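Local coordinates for protein carboxypeptidase 1 (Deinococcus radiodurans str. R1, PDB 5GIV) that probably releases amino acids one after another from the C-terminus of peptides, as a zinc-dependent carboxypeptidase of the M32 family, at residues Y221-R226 with Y273-D278; R300-L305 with K450-L455. All blocks are in the same frame, centred on the assembly; numbering follows the deposited sequence.

Interaction 1 (Y221-R226 with Y273-D278)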
# COMPACT_ATOMS: atom_id res chain seq x y z
N TYR A 221 6.43 -19.09 15.46
CA TYR A 221 7.83 -18.99 15.08
C TYR A 221 8.47 -17.74 15.70
O TYR A 221 9.62 -17.77 16.15
CB TYR A 221 7.97 -18.95 13.56
CG TYR A 221 8.01 -20.29 12.83
CD1 TYR A 221 7.84 -21.49 13.51
CD2 TYR A 221 8.24 -20.34 11.46
CE1 TYR A 221 7.88 -22.71 12.83
CE2 TYR A 221 8.29 -21.54 10.78
CZ TYR A 221 8.11 -22.72 11.46
OH TYR A 221 8.17 -23.91 10.77
N GLY A 222 7.73 -16.63 15.75
CA GLY A 222 8.25 -15.39 16.26
C GLY A 222 8.02 -14.21 15.34
O GLY A 222 8.55 -13.11 15.58
N TYR A 223 7.27 -14.42 14.25
CA TYR A 223 6.96 -13.31 13.35
C TYR A 223 6.07 -12.31 14.08
O TYR A 223 5.10 -12.69 14.74
CB TYR A 223 6.26 -13.81 12.09
CG TYR A 223 6.00 -12.74 11.06
CD1 TYR A 223 7.05 -12.19 10.33
CD2 TYR A 223 4.71 -12.28 10.80
CE1 TYR A 223 6.82 -11.21 9.39
CE2 TYR A 223 4.47 -11.30 9.86
CZ TYR A 223 5.53 -10.77 9.16
OH TYR A 223 5.30 -9.80 8.22
N ASP A 224 6.43 -11.03 13.99
CA ASP A 224 5.79 -9.97 14.77
C ASP A 224 4.80 -9.24 13.87
O ASP A 224 5.19 -8.40 13.05
CB ASP A 224 6.85 -9.02 15.32
CG ASP A 224 6.28 -8.00 16.28
OD1 ASP A 224 5.03 -7.95 16.45
OD2 ASP A 224 7.08 -7.25 16.87
N PHE A 225 3.51 -9.51 14.05
CA PHE A 225 2.53 -8.83 13.22
C PHE A 225 2.35 -7.37 13.59
O PHE A 225 1.73 -6.62 12.82
CB PHE A 225 1.18 -9.55 13.31
CG PHE A 225 1.11 -10.80 12.48
CD1 PHE A 225 0.78 -10.74 11.13
CD2 PHE A 225 1.38 -12.04 13.05
CE1 PHE A 225 0.71 -11.90 10.37
CE2 PHE A 225 1.31 -13.20 12.29
CZ PHE A 225 0.98 -13.12 10.95
N ARG A 226 2.92 -6.92 14.70
CA ARG A 226 2.94 -5.48 14.92
C ARG A 226 3.99 -4.79 14.06
O ARG A 226 4.02 -3.56 14.00
CB ARG A 226 3.11 -5.20 16.42
CG ARG A 226 1.94 -5.82 17.21
CD ARG A 226 1.94 -5.50 18.71
NE ARG A 226 1.29 -4.23 19.01
CZ ARG A 226 1.94 -3.08 19.08
NH1 ARG A 226 1.29 -1.96 19.36
NH2 ARG A 226 3.24 -3.05 18.82
N TYR A 273 14.52 -12.91 9.82
CA TYR A 273 15.86 -12.36 9.69
C TYR A 273 15.83 -10.84 9.76
O TYR A 273 16.53 -10.23 10.58
CB TYR A 273 16.48 -12.87 8.39
CG TYR A 273 17.92 -12.49 8.16
CD1 TYR A 273 18.66 -11.81 9.12
CD2 TYR A 273 18.53 -12.79 6.96
CE1 TYR A 273 19.98 -11.46 8.89
CE2 TYR A 273 19.83 -12.46 6.73
CZ TYR A 273 20.56 -11.79 7.69
OH TYR A 273 21.87 -11.46 7.42
N GLU A 274 15.04 -10.20 8.89
CA GLU A 274 14.97 -8.74 8.87
C GLU A 274 14.42 -8.20 10.19
O GLU A 274 14.90 -7.17 10.69
CB GLU A 274 14.10 -8.26 7.70
CG GLU A 274 14.67 -8.56 6.32
CD GLU A 274 15.93 -7.78 5.98
OE1 GLU A 274 16.70 -8.25 5.13
OE2 GLU A 274 16.15 -6.71 6.57
N GLN A 275 13.40 -8.85 10.75
CA GLN A 275 12.80 -8.36 11.99
C GLN A 275 13.74 -8.50 13.18
O GLN A 275 13.50 -7.88 14.21
CB GLN A 275 11.48 -9.09 12.28
CG GLN A 275 10.29 -8.59 11.43
CD GLN A 275 8.95 -9.13 11.90
OE1 GLN A 275 8.88 -10.17 12.59
NE2 GLN A 275 7.88 -8.44 11.54
N GLY A 276 14.79 -9.32 13.07
CA GLY A 276 15.75 -9.43 14.14
C GLY A 276 16.93 -8.47 14.07
O GLY A 276 17.73 -8.42 15.01
N VAL A 277 17.07 -7.71 12.99
CA VAL A 277 18.19 -6.79 12.89
C VAL A 277 18.15 -5.83 14.06
O VAL A 277 17.08 -5.37 14.48
CB VAL A 277 18.19 -6.04 11.55
CG1 VAL A 277 19.24 -4.95 11.56
CG2 VAL A 277 18.45 -7.00 10.39
N ASP A 278 19.31 -5.57 14.65
CA ASP A 278 19.38 -4.70 15.81
C ASP A 278 18.82 -3.32 15.52
O ASP A 278 19.15 -2.71 14.49
CB ASP A 278 20.82 -4.59 16.31
CG ASP A 278 20.89 -3.87 17.63
OD1 ASP A 278 19.98 -4.09 18.45
OD2 ASP A 278 21.83 -3.07 17.83
O HOH W 1 10.38 -11.69 14.45
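Q275 reaches out from helix 257-275 and lays its amide against the backbone of D224, using both ends. Q275 OE1 accepts from D224 N at 2.9 Å, in the carbonyl plane and on a lone pair, with a nearly straight N-H...O angle of 164°. Q275 NE2 returns a bond to D224 O at 3.1 Å, tilted from both the amide and the carbonyl plane. The Q275 chain is extended beyond CG, which carries the amide across to the loop. There the side chains of Q275 and Y223 cross at about a right angle, yet ring and amide planes are only 12° apart. Q275 OE1 comes within 3.5 Å of Y223 CD1. The Y223 hydroxyl is bonded to V246 O. A water donates to both G222 O (2.6 Å) and Q275 OE1 (2.8 Å), giving OE1 a second donor. With a leucine in place of Q275, the N-H and C=O of D224 would probably lose these partners and the water one of its acceptors. D224 itself forms an Asx turn to R226 N and a salt bridge to R227. The amide thus acts like a short piece of backbone, pairing with the loop through complementary donor and acceptor.

Interaction 2 (R300-L305 with K450-L455)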
# COMPACT_ATOMS: atom_id res chain seq x y z
N ARG A 300 14.95 -21.16 4.40
CA ARG A 300 15.03 -22.61 4.32
C ARG A 300 15.10 -23.25 5.70
O ARG A 300 14.63 -24.38 5.89
CB ARG A 300 16.24 -23.02 3.48
CG ARG A 300 16.07 -22.67 2.00
CD ARG A 300 14.82 -23.35 1.43
NE ARG A 300 14.86 -23.38 -0.03
CZ ARG A 300 13.95 -23.98 -0.80
NH1 ARG A 300 12.93 -24.62 -0.24
NH2 ARG A 300 14.09 -23.97 -2.12
N LEU A 301 15.70 -22.57 6.67
CA LEU A 301 15.73 -23.13 8.01
C LEU A 301 14.32 -23.27 8.57
O LEU A 301 13.90 -24.37 8.98
CB LEU A 301 16.61 -22.26 8.91
CG LEU A 301 16.88 -22.71 10.35
CD1 LEU A 301 18.18 -22.11 10.91
CD2 LEU A 301 15.68 -22.34 11.25
N TRP A 302 13.54 -22.19 8.54
CA TRP A 302 12.20 -22.24 9.09
C TRP A 302 11.25 -23.03 8.21
O TRP A 302 10.31 -23.65 8.72
CB TRP A 302 11.67 -20.83 9.32
CG TRP A 302 12.38 -20.11 10.44
CD1 TRP A 302 13.36 -19.17 10.32
CD2 TRP A 302 12.19 -20.32 11.85
NE1 TRP A 302 13.77 -18.76 11.57
CE2 TRP A 302 13.07 -19.44 12.52
CE3 TRP A 302 11.34 -21.14 12.60
CZ2 TRP A 302 13.13 -19.37 13.92
CZ3 TRP A 302 11.41 -21.06 14.00
CH2 TRP A 302 12.30 -20.19 14.63
N GLU A 303 11.48 -23.07 6.90
CA GLU A 303 10.59 -23.83 6.03
C GLU A 303 10.90 -25.33 6.10
O GLU A 303 10.01 -26.13 6.40
CB GLU A 303 10.69 -23.34 4.58
CG GLU A 303 9.91 -24.19 3.57
CD GLU A 303 10.41 -24.08 2.12
OE1 GLU A 303 9.84 -24.75 1.24
OE2 GLU A 303 11.37 -23.33 1.86
N ASN A 304 12.16 -25.70 5.86
CA ASN A 304 12.54 -27.12 5.75
C ASN A 304 12.92 -27.72 7.10
O ASN A 304 12.24 -28.62 7.60
CB ASN A 304 13.70 -27.28 4.76
CG ASN A 304 13.29 -27.05 3.31
OD1 ASN A 304 12.12 -27.15 2.95
ND2 ASN A 304 14.28 -26.75 2.47
N LEU A 305 14.01 -27.24 7.68
CA LEU A 305 14.54 -27.86 8.88
C LEU A 305 13.49 -27.89 9.98
O LEU A 305 13.36 -28.89 10.70
CB LEU A 305 15.80 -27.12 9.34
CG LEU A 305 17.00 -27.40 8.44
CD1 LEU A 305 18.10 -26.43 8.73
CD2 LEU A 305 17.49 -28.82 8.63
N LYS A 450 5.31 -26.10 20.65
CA LYS A 450 5.10 -24.85 19.91
C LYS A 450 5.97 -23.72 20.45
O LYS A 450 5.63 -22.54 20.35
CB LYS A 450 3.62 -24.43 19.91
CG LYS A 450 2.71 -25.51 19.33
CD LYS A 450 1.28 -25.04 19.19
CE LYS A 450 0.40 -26.15 18.62
NZ LYS A 450 -1.03 -25.76 18.51
N ASP A 451 7.12 -24.08 21.02
CA ASP A 451 8.05 -23.13 21.62
C ASP A 451 9.30 -23.07 20.75
O ASP A 451 10.12 -24.00 20.78
CB ASP A 451 8.37 -23.55 23.05
CG ASP A 451 9.43 -22.68 23.68
OD1 ASP A 451 9.64 -21.53 23.23
OD2 ASP A 451 10.04 -23.13 24.66
N PHE A 452 9.47 -21.96 20.03
CA PHE A 452 10.62 -21.78 19.15
C PHE A 452 11.59 -20.72 19.66
O PHE A 452 12.47 -20.28 18.91
CB PHE A 452 10.14 -21.44 17.73
CG PHE A 452 9.24 -22.47 17.16
CD1 PHE A 452 9.77 -23.61 16.56
CD2 PHE A 452 7.86 -22.33 17.24
CE1 PHE A 452 8.94 -24.59 16.05
CE2 PHE A 452 7.03 -23.30 16.72
CZ PHE A 452 7.57 -24.43 16.12
N SER A 453 11.45 -20.31 20.92
CA SER A 453 12.20 -19.18 21.43
C SER A 453 13.69 -19.46 21.53
O SER A 453 14.50 -18.55 21.34
CB SER A 453 11.61 -18.77 22.78
OG SER A 453 11.56 -19.87 23.65
N ARG A 454 14.08 -20.71 21.82
CA ARG A 454 15.50 -21.02 21.91
C ARG A 454 16.15 -21.02 20.53
O ARG A 454 17.27 -20.52 20.36
CB ARG A 454 15.71 -22.36 22.60
CG ARG A 454 15.19 -22.39 24.03
CD ARG A 454 15.97 -23.39 24.87
NE ARG A 454 15.84 -24.76 24.38
CZ ARG A 454 16.68 -25.74 24.71
NH1 ARG A 454 17.73 -25.48 25.49
NH2 ARG A 454 16.50 -26.96 24.23
N LEU A 455 15.48 -21.59 19.53
CA LEU A 455 16.03 -21.55 18.18
C LEU A 455 16.04 -20.12 17.64
O LEU A 455 17.07 -19.63 17.17
CB LEU A 455 15.23 -22.49 17.27
CG LEU A 455 15.52 -22.39 15.77
CD1 LEU A 455 16.97 -22.76 15.45
CD2 LEU A 455 14.55 -23.28 14.99
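W302 and L455 meet at the tight end of this contact, where L455 CD2 sits over one face of the indole. L455 CD2 lies 4.2 Å from the centroid of the W302 six-membered ring and 25° off the normal, a CH-pi contact. L301 CD2 rests on the same face nearer the rim, and it touches L455 CD2 at 4.0 Å, so two leucine methyls share one side of the ring. F452 instead comes at the indole edge, its CB in the ring plane and 4.0 Å from W302 CZ3. A chi1 of -70° sends the W302 indole toward F452 and L455, spanning backbones whose CA atoms, W302 to L455, stay 9.9 Å apart. The solvent side is quite different: K450 and S453 are exposed, and D451 OD1 makes an Asx turn, accepting from S453 N and, on its syn lone pair, from S453 OG at 2.6 Å. These bonds lie in the turn just before helix 453-464, with F452 at the N-cap position. Helix 292-306 thereby packs against the beginning of helix 453-464; L455 also touches helices 420-439 and 443-448, W302 reaches L272 of helix 257-275, and W302 NE1 is hydrogen-bonded to Y464 OH.

In the fold
Interactions 1 and 2 lie about 13 Å apart, centre to centre, and Y221 joins them. Y221 OH makes a probable hydrogen bond to W302 O (3.0 Å), and Y221 CE1 packs on F452 CZ at 3.7 Å. Both contacts lie near the zinc site formed by H266, H270 and E296. Helix 257-275 carries the two histidines and, further on, Q275 of interaction 1; helix 292-306 brings E296 and then the W302 side of interaction 2. The side chains of Y223 and W302 lie about 14 and 11 Å from the zinc, so neither touches it. E303, in the 300-305 segment, is linked to the site as a second-shell residue, hydrogen-bonded through OE2 to H266 ND1.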